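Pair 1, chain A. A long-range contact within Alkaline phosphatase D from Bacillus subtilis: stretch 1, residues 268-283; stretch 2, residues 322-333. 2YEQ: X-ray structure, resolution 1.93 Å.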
# COMPACT_ATOMS: atom_id res chain seq x y z
N GLY A 268 0.91 -20.94 -3.69
CA GLY A 268 0.58 -22.36 -3.68
C GLY A 268 -0.93 -22.54 -3.73
O GLY A 268 -1.63 -21.86 -4.49
N ASN A 269 -1.45 -23.44 -2.89
CA ASN A 269 -2.90 -23.58 -2.72
C ASN A 269 -3.35 -22.95 -1.43
O ASN A 269 -4.49 -23.13 -1.02
CB ASN A 269 -3.31 -25.05 -2.74
CG ASN A 269 -2.84 -25.82 -1.49
OD1 ASN A 269 -2.18 -25.27 -0.58
ND2 ASN A 269 -3.17 -27.10 -1.45
N LEU A 270 -2.47 -22.22 -0.77
CA LEU A 270 -2.82 -21.62 0.49
C LEU A 270 -3.66 -20.34 0.34
O LEU A 270 -4.62 -20.12 1.10
CB LEU A 270 -1.54 -21.32 1.28
CG LEU A 270 -1.65 -20.74 2.69
CD1 LEU A 270 -2.44 -21.64 3.63
CD2 LEU A 270 -0.23 -20.45 3.28
N ALA A 271 -3.27 -19.46 -0.57
CA ALA A 271 -3.93 -18.14 -0.65
C ALA A 271 -3.91 -17.60 -2.07
O ALA A 271 -2.87 -17.68 -2.75
CB ALA A 271 -3.29 -17.14 0.31
N SER A 272 -5.06 -17.09 -2.51
CA SER A 272 -5.23 -16.43 -3.81
C SER A 272 -5.34 -14.93 -3.53
O SER A 272 -6.20 -14.50 -2.76
CB SER A 272 -6.48 -16.97 -4.49
OG SER A 272 -6.84 -16.22 -5.64
N PHE A 273 -4.44 -14.14 -4.12
CA PHE A 273 -4.33 -12.71 -3.82
C PHE A 273 -4.81 -11.90 -5.02
O PHE A 273 -4.29 -12.07 -6.11
CB PHE A 273 -2.88 -12.34 -3.54
CG PHE A 273 -2.38 -12.81 -2.21
CD1 PHE A 273 -2.60 -12.07 -1.08
CD2 PHE A 273 -1.70 -14.02 -2.09
CE1 PHE A 273 -2.15 -12.49 0.16
CE2 PHE A 273 -1.24 -14.46 -0.85
CZ PHE A 273 -1.48 -13.69 0.28
N ASN A 274 -5.81 -11.08 -4.80
CA ASN A 274 -6.34 -10.15 -5.79
C ASN A 274 -5.90 -8.77 -5.37
O ASN A 274 -6.43 -8.22 -4.41
CB ASN A 274 -7.86 -10.24 -5.83
CG ASN A 274 -8.35 -11.65 -6.14
OD1 ASN A 274 -8.31 -12.10 -7.29
ND2 ASN A 274 -8.70 -12.39 -5.09
N VAL A 275 -4.93 -8.22 -6.09
CA VAL A 275 -4.41 -6.89 -5.83
C VAL A 275 -5.24 -5.89 -6.67
O VAL A 275 -5.19 -5.92 -7.89
CB VAL A 275 -2.90 -6.81 -6.20
CG1 VAL A 275 -2.36 -5.45 -5.89
CG2 VAL A 275 -2.09 -7.90 -5.41
N LEU A 276 -6.01 -5.04 -6.00
CA LEU A 276 -6.98 -4.19 -6.65
C LEU A 276 -6.43 -2.78 -6.87
O LEU A 276 -5.39 -2.36 -6.27
CB LEU A 276 -8.25 -4.09 -5.80
CG LEU A 276 -8.90 -5.42 -5.35
CD1 LEU A 276 -10.22 -5.14 -4.61
CD2 LEU A 276 -9.08 -6.38 -6.51
N ASP A 277 -7.16 -2.07 -7.73
CA ASP A 277 -6.93 -0.65 -8.02
C ASP A 277 -8.26 0.06 -7.95
O ASP A 277 -9.07 -0.02 -8.87
CB ASP A 277 -6.27 -0.55 -9.40
CG ASP A 277 -5.93 0.90 -9.83
OD1 ASP A 277 -6.29 1.87 -9.13
OD2 ASP A 277 -5.27 1.02 -10.88
N THR A 278 -8.50 0.74 -6.83
CA THR A 278 -9.76 1.39 -6.57
C THR A 278 -9.72 2.89 -6.85
O THR A 278 -10.64 3.60 -6.47
CB THR A 278 -10.24 1.14 -5.11
OG1 THR A 278 -9.28 1.67 -4.17
CG2 THR A 278 -10.46 -0.41 -4.85
N ARG A 279 -8.63 3.37 -7.46
CA ARG A 279 -8.50 4.77 -7.87
C ARG A 279 -8.68 5.01 -9.35
O ARG A 279 -9.33 5.98 -9.74
CB ARG A 279 -7.13 5.36 -7.51
CG ARG A 279 -6.99 5.70 -6.06
CD ARG A 279 -7.84 6.82 -5.60
NE ARG A 279 -7.85 6.83 -4.14
CZ ARG A 279 -8.70 7.51 -3.37
NH1 ARG A 279 -9.64 8.33 -3.88
NH2 ARG A 279 -8.61 7.36 -2.06
N GLN A 280 -8.02 4.19 -10.17
CA GLN A 280 -7.82 4.53 -11.59
C GLN A 280 -9.14 4.55 -12.43
O GLN A 280 -9.21 5.22 -13.49
CB GLN A 280 -6.84 3.56 -12.21
CG GLN A 280 -6.41 3.92 -13.64
CD GLN A 280 -5.33 3.02 -14.18
OE1 GLN A 280 -4.75 2.16 -13.46
NE2 GLN A 280 -5.03 3.21 -15.44
N TYR A 281 -10.13 3.79 -11.97
CA TYR A 281 -11.37 3.58 -12.70
C TYR A 281 -12.61 4.02 -11.95
O TYR A 281 -13.71 3.96 -12.50
CB TYR A 281 -11.52 2.11 -13.07
CG TYR A 281 -10.25 1.45 -13.53
CD1 TYR A 281 -9.75 1.66 -14.81
CD2 TYR A 281 -9.53 0.61 -12.68
CE1 TYR A 281 -8.56 1.06 -15.22
CE2 TYR A 281 -8.38 0.01 -13.07
CZ TYR A 281 -7.88 0.23 -14.34
OH TYR A 281 -6.70 -0.42 -14.70
N ARG A 282 -12.46 4.51 -10.73
CA ARG A 282 -13.61 4.78 -9.91
C ARG A 282 -14.41 6.01 -10.36
O ARG A 282 -13.84 7.00 -10.88
CB ARG A 282 -13.24 4.95 -8.44
CG ARG A 282 -12.33 6.13 -8.12
CD ARG A 282 -12.65 6.71 -6.79
NE ARG A 282 -12.04 5.94 -5.72
CZ ARG A 282 -12.24 6.16 -4.43
NH1 ARG A 282 -13.10 7.10 -4.02
NH2 ARG A 282 -11.57 5.43 -3.53
N ASP A 283 -15.71 5.97 -10.07
CA ASP A 283 -16.56 7.14 -10.19
C ASP A 283 -16.27 8.12 -9.07
O ASP A 283 -15.70 7.75 -8.03
CB ASP A 283 -18.03 6.74 -10.19
CG ASP A 283 -18.47 6.08 -11.49
OD1 ASP A 283 -17.88 6.36 -12.57
OD2 ASP A 283 -19.41 5.26 -11.44
N THR A 322 -9.54 -22.32 -5.73
CA THR A 322 -9.65 -23.44 -4.81
C THR A 322 -8.67 -23.29 -3.66
O THR A 322 -8.45 -24.24 -2.92
CB THR A 322 -9.37 -24.76 -5.52
OG1 THR A 322 -8.11 -24.67 -6.17
CG2 THR A 322 -10.45 -25.05 -6.56
N ALA A 323 -8.10 -22.10 -3.49
CA ALA A 323 -7.14 -21.87 -2.41
C ALA A 323 -7.84 -21.87 -1.08
O ALA A 323 -9.03 -21.66 -1.02
CB ALA A 323 -6.39 -20.54 -2.62
N HIS A 324 -7.09 -22.09 0.00
CA HIS A 324 -7.63 -22.01 1.36
C HIS A 324 -8.11 -20.62 1.76
O HIS A 324 -8.97 -20.50 2.63
CB HIS A 324 -6.60 -22.46 2.41
CG HIS A 324 -6.33 -23.94 2.36
ND1 HIS A 324 -7.26 -24.87 2.75
CD2 HIS A 324 -5.25 -24.63 1.92
CE1 HIS A 324 -6.76 -26.09 2.57
NE2 HIS A 324 -5.55 -25.97 2.06
N TRP A 325 -7.54 -19.58 1.14
CA TRP A 325 -7.93 -18.20 1.42
C TRP A 325 -8.03 -17.37 0.13
O TRP A 325 -7.30 -17.61 -0.84
CB TRP A 325 -6.91 -17.54 2.35
CG TRP A 325 -6.78 -18.22 3.68
CD1 TRP A 325 -5.87 -19.17 4.04
CD2 TRP A 325 -7.61 -18.02 4.81
NE1 TRP A 325 -6.07 -19.57 5.34
CE2 TRP A 325 -7.14 -18.87 5.84
CE3 TRP A 325 -8.71 -17.20 5.07
CZ2 TRP A 325 -7.74 -18.93 7.09
CZ3 TRP A 325 -9.29 -17.24 6.29
CH2 TRP A 325 -8.80 -18.10 7.30
N ASN A 326 -8.95 -16.42 0.13
CA ASN A 326 -9.13 -15.47 -0.99
C ASN A 326 -8.90 -14.11 -0.40
O ASN A 326 -9.53 -13.75 0.59
CB ASN A 326 -10.53 -15.59 -1.55
CG ASN A 326 -10.73 -16.84 -2.33
OD1 ASN A 326 -10.06 -17.05 -3.34
ND2 ASN A 326 -11.65 -17.69 -1.88
N VAL A 327 -7.95 -13.37 -0.95
CA VAL A 327 -7.49 -12.12 -0.32
C VAL A 327 -7.73 -10.96 -1.30
O VAL A 327 -7.46 -11.11 -2.48
CB VAL A 327 -6.01 -12.21 0.05
CG1 VAL A 327 -5.52 -10.93 0.80
CG2 VAL A 327 -5.76 -13.47 0.94
N LEU A 328 -8.28 -9.87 -0.77
CA LEU A 328 -8.38 -8.60 -1.48
C LEU A 328 -7.36 -7.63 -0.89
O LEU A 328 -7.52 -7.12 0.19
CB LEU A 328 -9.79 -8.00 -1.35
CG LEU A 328 -11.01 -8.79 -1.82
CD1 LEU A 328 -12.24 -7.84 -1.94
CD2 LEU A 328 -10.70 -9.52 -3.09
N ALA A 329 -6.27 -7.43 -1.60
CA ALA A 329 -5.24 -6.49 -1.16
C ALA A 329 -5.60 -5.17 -1.83
O ALA A 329 -5.42 -5.03 -3.04
CB ALA A 329 -3.89 -6.95 -1.63
N GLN A 330 -6.07 -4.21 -1.05
CA GLN A 330 -6.64 -2.99 -1.62
C GLN A 330 -6.47 -1.81 -0.70
O GLN A 330 -5.75 -1.90 0.31
CB GLN A 330 -8.10 -3.25 -2.05
CG GLN A 330 -9.04 -3.65 -0.93
CD GLN A 330 -9.67 -2.47 -0.26
OE1 GLN A 330 -10.22 -1.58 -0.93
NE2 GLN A 330 -9.54 -2.40 1.05
N GLN A 331 -7.12 -0.68 -1.03
CA GLN A 331 -6.73 0.61 -0.50
C GLN A 331 -7.50 1.14 0.66
O GLN A 331 -6.93 1.77 1.57
CB GLN A 331 -6.82 1.67 -1.62
CG GLN A 331 -5.85 1.48 -2.77
CD GLN A 331 -6.16 0.32 -3.70
OE1 GLN A 331 -7.31 -0.13 -3.83
NE2 GLN A 331 -5.11 -0.15 -4.39
N ILE A 332 -8.82 0.97 0.62
CA ILE A 332 -9.72 1.78 1.43
C ILE A 332 -10.69 0.95 2.31
O ILE A 332 -10.93 -0.23 2.08
CB ILE A 332 -10.53 2.75 0.51
CG1 ILE A 332 -11.12 2.00 -0.68
CG2 ILE A 332 -9.65 3.96 0.03
CD1 ILE A 332 -12.28 2.74 -1.38
N PHE A 333 -11.22 1.61 3.32
CA PHE A 333 -12.05 0.95 4.33
C PHE A 333 -13.26 0.23 3.71
O PHE A 333 -14.12 0.85 3.08
CB PHE A 333 -12.47 1.98 5.36
CG PHE A 333 -12.74 1.42 6.74
CD1 PHE A 333 -13.88 0.69 7.01
CD2 PHE A 333 -11.87 1.69 7.78
CE1 PHE A 333 -14.14 0.20 8.31
CE2 PHE A 333 -12.13 1.22 9.07
CZ PHE A 333 -13.26 0.47 9.32
O HOH W 1 -9.26 -15.29 -5.39

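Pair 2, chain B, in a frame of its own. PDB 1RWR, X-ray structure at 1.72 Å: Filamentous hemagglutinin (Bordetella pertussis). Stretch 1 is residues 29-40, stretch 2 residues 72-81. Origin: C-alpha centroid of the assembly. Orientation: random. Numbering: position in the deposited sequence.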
# COMPACT_ATOMS: atom_id res chain seq x y z
N GLY B 29 -22.12 -2.42 -0.32
CA GLY B 29 -21.12 -2.25 -1.34
C GLY B 29 -19.95 -3.22 -1.27
O GLY B 29 -19.04 -3.09 -2.04
N GLY B 30 -20.00 -4.20 -0.38
CA GLY B 30 -19.02 -5.25 -0.26
C GLY B 30 -17.84 -4.90 0.61
O GLY B 30 -16.87 -5.67 0.67
N VAL B 31 -17.89 -3.77 1.29
CA VAL B 31 -16.74 -3.36 2.13
C VAL B 31 -16.91 -3.87 3.57
O VAL B 31 -17.90 -3.56 4.24
CB VAL B 31 -16.60 -1.81 2.16
CG1 VAL B 31 -15.50 -1.37 3.14
CG2 VAL B 31 -16.37 -1.25 0.76
N SER B 32 -15.91 -4.58 4.08
CA SER B 32 -15.88 -4.99 5.46
C SER B 32 -14.96 -4.00 6.18
O SER B 32 -13.77 -3.95 5.90
CB SER B 32 -15.34 -6.40 5.58
OG SER B 32 -15.12 -6.78 6.94
N HIS B 33 -15.54 -3.20 7.08
CA HIS B 33 -14.82 -2.15 7.80
C HIS B 33 -14.50 -2.66 9.20
O HIS B 33 -15.39 -2.85 10.04
CB HIS B 33 -15.67 -0.87 7.82
CG HIS B 33 -14.94 0.33 8.31
ND1 HIS B 33 -15.42 1.61 8.15
CD2 HIS B 33 -13.76 0.44 8.98
CE1 HIS B 33 -14.56 2.46 8.68
NE2 HIS B 33 -13.54 1.78 9.18
N ASN B 34 -13.22 -2.93 9.43
CA ASN B 34 -12.76 -3.51 10.67
C ASN B 34 -11.91 -2.50 11.42
O ASN B 34 -10.90 -2.03 10.89
CB ASN B 34 -11.92 -4.72 10.36
CG ASN B 34 -12.71 -5.78 9.64
OD1 ASN B 34 -13.44 -6.53 10.29
ND2 ASN B 34 -12.71 -5.74 8.27
N LYS B 35 -12.35 -2.11 12.61
CA LYS B 35 -11.59 -1.18 13.44
C LYS B 35 -10.81 -1.97 14.45
O LYS B 35 -11.30 -2.98 14.97
CB LYS B 35 -12.51 -0.17 14.13
CG LYS B 35 -13.06 0.89 13.16
CD LYS B 35 -14.10 1.75 13.83
CE LYS B 35 -14.68 2.76 12.87
NZ LYS B 35 -13.82 4.00 12.80
N PHE B 36 -9.60 -1.52 14.71
CA PHE B 36 -8.68 -2.12 15.65
C PHE B 36 -8.06 -1.06 16.53
O PHE B 36 -7.68 0.01 16.06
CB PHE B 36 -7.51 -2.76 14.90
CG PHE B 36 -7.87 -3.97 14.11
CD1 PHE B 36 -7.72 -5.22 14.65
CD2 PHE B 36 -8.37 -3.85 12.81
CE1 PHE B 36 -8.05 -6.37 13.92
CE2 PHE B 36 -8.67 -5.00 12.09
CZ PHE B 36 -8.52 -6.25 12.65
N GLN B 37 -7.94 -1.38 17.81
CA GLN B 37 -7.13 -0.58 18.72
C GLN B 37 -5.64 -0.69 18.36
O GLN B 37 -4.92 0.33 18.39
CB GLN B 37 -7.35 -1.07 20.15
CG GLN B 37 -6.89 -0.12 21.21
CD GLN B 37 -5.61 -0.55 21.87
OE1 GLN B 37 -5.45 -1.73 22.24
NE2 GLN B 37 -4.67 0.39 22.01
N GLN B 38 -5.21 -1.92 18.02
CA GLN B 38 -3.87 -2.25 17.59
C GLN B 38 -3.94 -3.23 16.41
O GLN B 38 -4.71 -4.21 16.46
CB GLN B 38 -3.08 -2.92 18.73
CG GLN B 38 -2.73 -1.96 19.84
CD GLN B 38 -1.83 -2.58 20.86
OE1 GLN B 38 -0.62 -2.72 20.62
NE2 GLN B 38 -2.41 -2.98 21.98
N PHE B 39 -3.18 -2.95 15.36
CA PHE B 39 -3.06 -3.87 14.20
C PHE B 39 -1.62 -4.05 13.79
O PHE B 39 -0.94 -3.09 13.38
CB PHE B 39 -3.87 -3.37 13.01
CG PHE B 39 -3.96 -4.37 11.91
CD1 PHE B 39 -4.97 -5.32 11.93
CD2 PHE B 39 -3.02 -4.38 10.88
CE1 PHE B 39 -5.05 -6.29 10.93
CE2 PHE B 39 -3.07 -5.38 9.90
CZ PHE B 39 -4.08 -6.32 9.94
N ASN B 40 -1.14 -5.28 13.93
CA ASN B 40 0.21 -5.65 13.56
C ASN B 40 0.17 -7.06 13.02
O ASN B 40 -0.60 -7.90 13.52
CB ASN B 40 1.14 -5.59 14.80
CG ASN B 40 1.22 -4.23 15.38
OD1 ASN B 40 1.98 -3.38 14.88
ND2 ASN B 40 0.41 -3.95 16.40
N GLN B 72 -19.82 -12.46 1.52
CA GLN B 72 -18.38 -12.24 1.46
C GLN B 72 -18.06 -10.81 1.05
O GLN B 72 -18.78 -10.20 0.27
CB GLN B 72 -17.74 -13.26 0.51
CG GLN B 72 -17.91 -14.68 0.98
CD GLN B 72 -17.48 -15.70 -0.02
OE1 GLN B 72 -17.96 -15.66 -1.17
NE2 GLN B 72 -16.57 -16.63 0.37
N ALA B 73 -16.95 -10.31 1.58
CA ALA B 73 -16.45 -9.00 1.22
C ALA B 73 -15.78 -8.96 -0.15
O ALA B 73 -15.07 -9.87 -0.53
CB ALA B 73 -15.42 -8.55 2.32
N SER B 74 -15.92 -7.83 -0.83
CA SER B 74 -15.04 -7.49 -1.95
C SER B 74 -13.84 -6.61 -1.58
O SER B 74 -12.86 -6.59 -2.30
CB SER B 74 -15.85 -6.89 -3.12
OG SER B 74 -16.62 -5.83 -2.67
N ALA B 75 -13.88 -5.94 -0.42
CA ALA B 75 -12.78 -5.11 0.08
C ALA B 75 -12.79 -5.26 1.60
O ALA B 75 -13.82 -5.20 2.22
CB ALA B 75 -12.98 -3.65 -0.29
N ILE B 76 -11.61 -5.48 2.16
CA ILE B 76 -11.45 -5.64 3.59
C ILE B 76 -10.53 -4.50 4.03
O ILE B 76 -9.38 -4.40 3.61
CB ILE B 76 -10.80 -7.02 3.89
CG1 ILE B 76 -11.73 -8.20 3.49
CG2 ILE B 76 -10.48 -7.14 5.39
CD1 ILE B 76 -11.06 -9.55 3.39
N LEU B 77 -11.09 -3.61 4.85
CA LEU B 77 -10.40 -2.51 5.45
C LEU B 77 -10.13 -2.81 6.91
O LEU B 77 -11.05 -3.15 7.66
CB LEU B 77 -11.33 -1.31 5.40
CG LEU B 77 -10.90 -0.03 6.12
CD1 LEU B 77 -9.58 0.56 5.60
CD2 LEU B 77 -12.04 0.97 5.93
N ALA B 78 -8.88 -2.68 7.31
CA ALA B 78 -8.44 -2.74 8.68
C ALA B 78 -7.96 -1.34 9.01
O ALA B 78 -6.98 -0.89 8.43
CB ALA B 78 -7.26 -3.76 8.84
N GLU B 79 -8.64 -0.67 9.93
CA GLU B 79 -8.34 0.71 10.33
C GLU B 79 -7.95 0.74 11.79
O GLU B 79 -8.71 0.25 12.62
CB GLU B 79 -9.59 1.59 10.18
CG GLU B 79 -9.35 3.03 10.57
CD GLU B 79 -10.62 3.86 10.71
OE1 GLU B 79 -11.71 3.36 10.41
OE2 GLU B 79 -10.52 5.07 11.05
N VAL B 80 -6.80 1.29 12.11
CA VAL B 80 -6.39 1.45 13.49
C VAL B 80 -6.95 2.76 14.03
O VAL B 80 -6.73 3.83 13.46
CB VAL B 80 -4.86 1.43 13.65
CG1 VAL B 80 -4.44 1.83 15.08
CG2 VAL B 80 -4.32 0.08 13.31
N THR B 81 -7.64 2.68 15.18
CA THR B 81 -8.30 3.83 15.79
C THR B 81 -7.55 4.48 16.96
O THR B 81 -7.93 5.58 17.35
CB THR B 81 -9.66 3.43 16.31
OG1 THR B 81 -9.44 2.53 17.40
CG2 THR B 81 -10.41 2.68 15.32
O HOH W 2 -18.67 -5.46 -4.29

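The sharpest difference lies on one face of the two-stranded ladder, where Phe A273, Val A275, Val A327 and Ala A329 of pair 1 superpose on His B33, Lys B35, Leu B77 and Glu B79 of pair 2. In pair 1 this face is apolar: Phe A273 CD1 lies 3.6 Å from Val A327 CB, and Val A275 CG2 lies 4.3 Å from Ala A329 CB. In pair 2 it carries charge. Glu B79 OE1 accepts a hydrogen bond from His B33 NE2 at 2.7 Å and forms a salt bridge with Lys B35 NZ at 3.3 Å, so one carboxylate oxygen joins two residues of the neighbouring strand. The rings also pack differently. Leu B77 CD2 sits over the face of the His B33 ring, 3.7 Å from its centroid and 16° off the normal, whereas Val A327 CB meets the Phe A273 ring obliquely.

These differences rest on nearly the same backbone. Fourteen central residues superpose with an RMSD of 0.6 Å, and both pairs are parallel strands whose axes approach to 4.6 Å, crossing at -19° in pair 1 and -25° in pair 2. The hydrogen bonds repeat in register: Ser A272 N to Trp A325 O (2.8 Å) matches Ser B32 N to Ala B75 O (2.9 Å), and Val A327 N to Ser A272 O (2.8 Å) matches Leu B77 N to Ser B32 O (2.9 Å).

At two positions the residue is the same in both pairs and its side chain falls in nearly the same place. Ser A272 and Ser B32, both t, have CA atoms 0.1 Å apart after superposition. Asn A274 and Asn B34, both m, each give two hydrogen bonds to one carbonyl of the neighbouring strand: backbone N reaches Val A327 O or Leu B77 O at 2.8 Å, and ND2 reaches the same oxygen at 3.2 Å from Asn A274 and 3.1 Å from Asn B34. The serine link differs, however. Asn B34 ND2 donates directly to Ser B32 OG at 2.9 Å, while in pair 1 a water lies 3.0 Å from Asn A274 ND2, 2.6 Å from Ser A272 OG and 2.8 Å from Asn A326 OD1, hydrogen-bonded to all three. Ile B76, the counterpart of Asn A326, offers no such polar group and instead places CG2 3.9 Å from Asn B34 ND2.

Farther along, Leu A276 matches Phe B36, and Leu A328 matches Ala B78. Leu A276 CD1 approaches Leu A328 CD1 to 4.3 Å; in pair 2 the small Ala B78 CB is met by Phe B36 CE2 at 3.8 Å and also lies over the Phe B39 ring, 4.2 Å from its centroid.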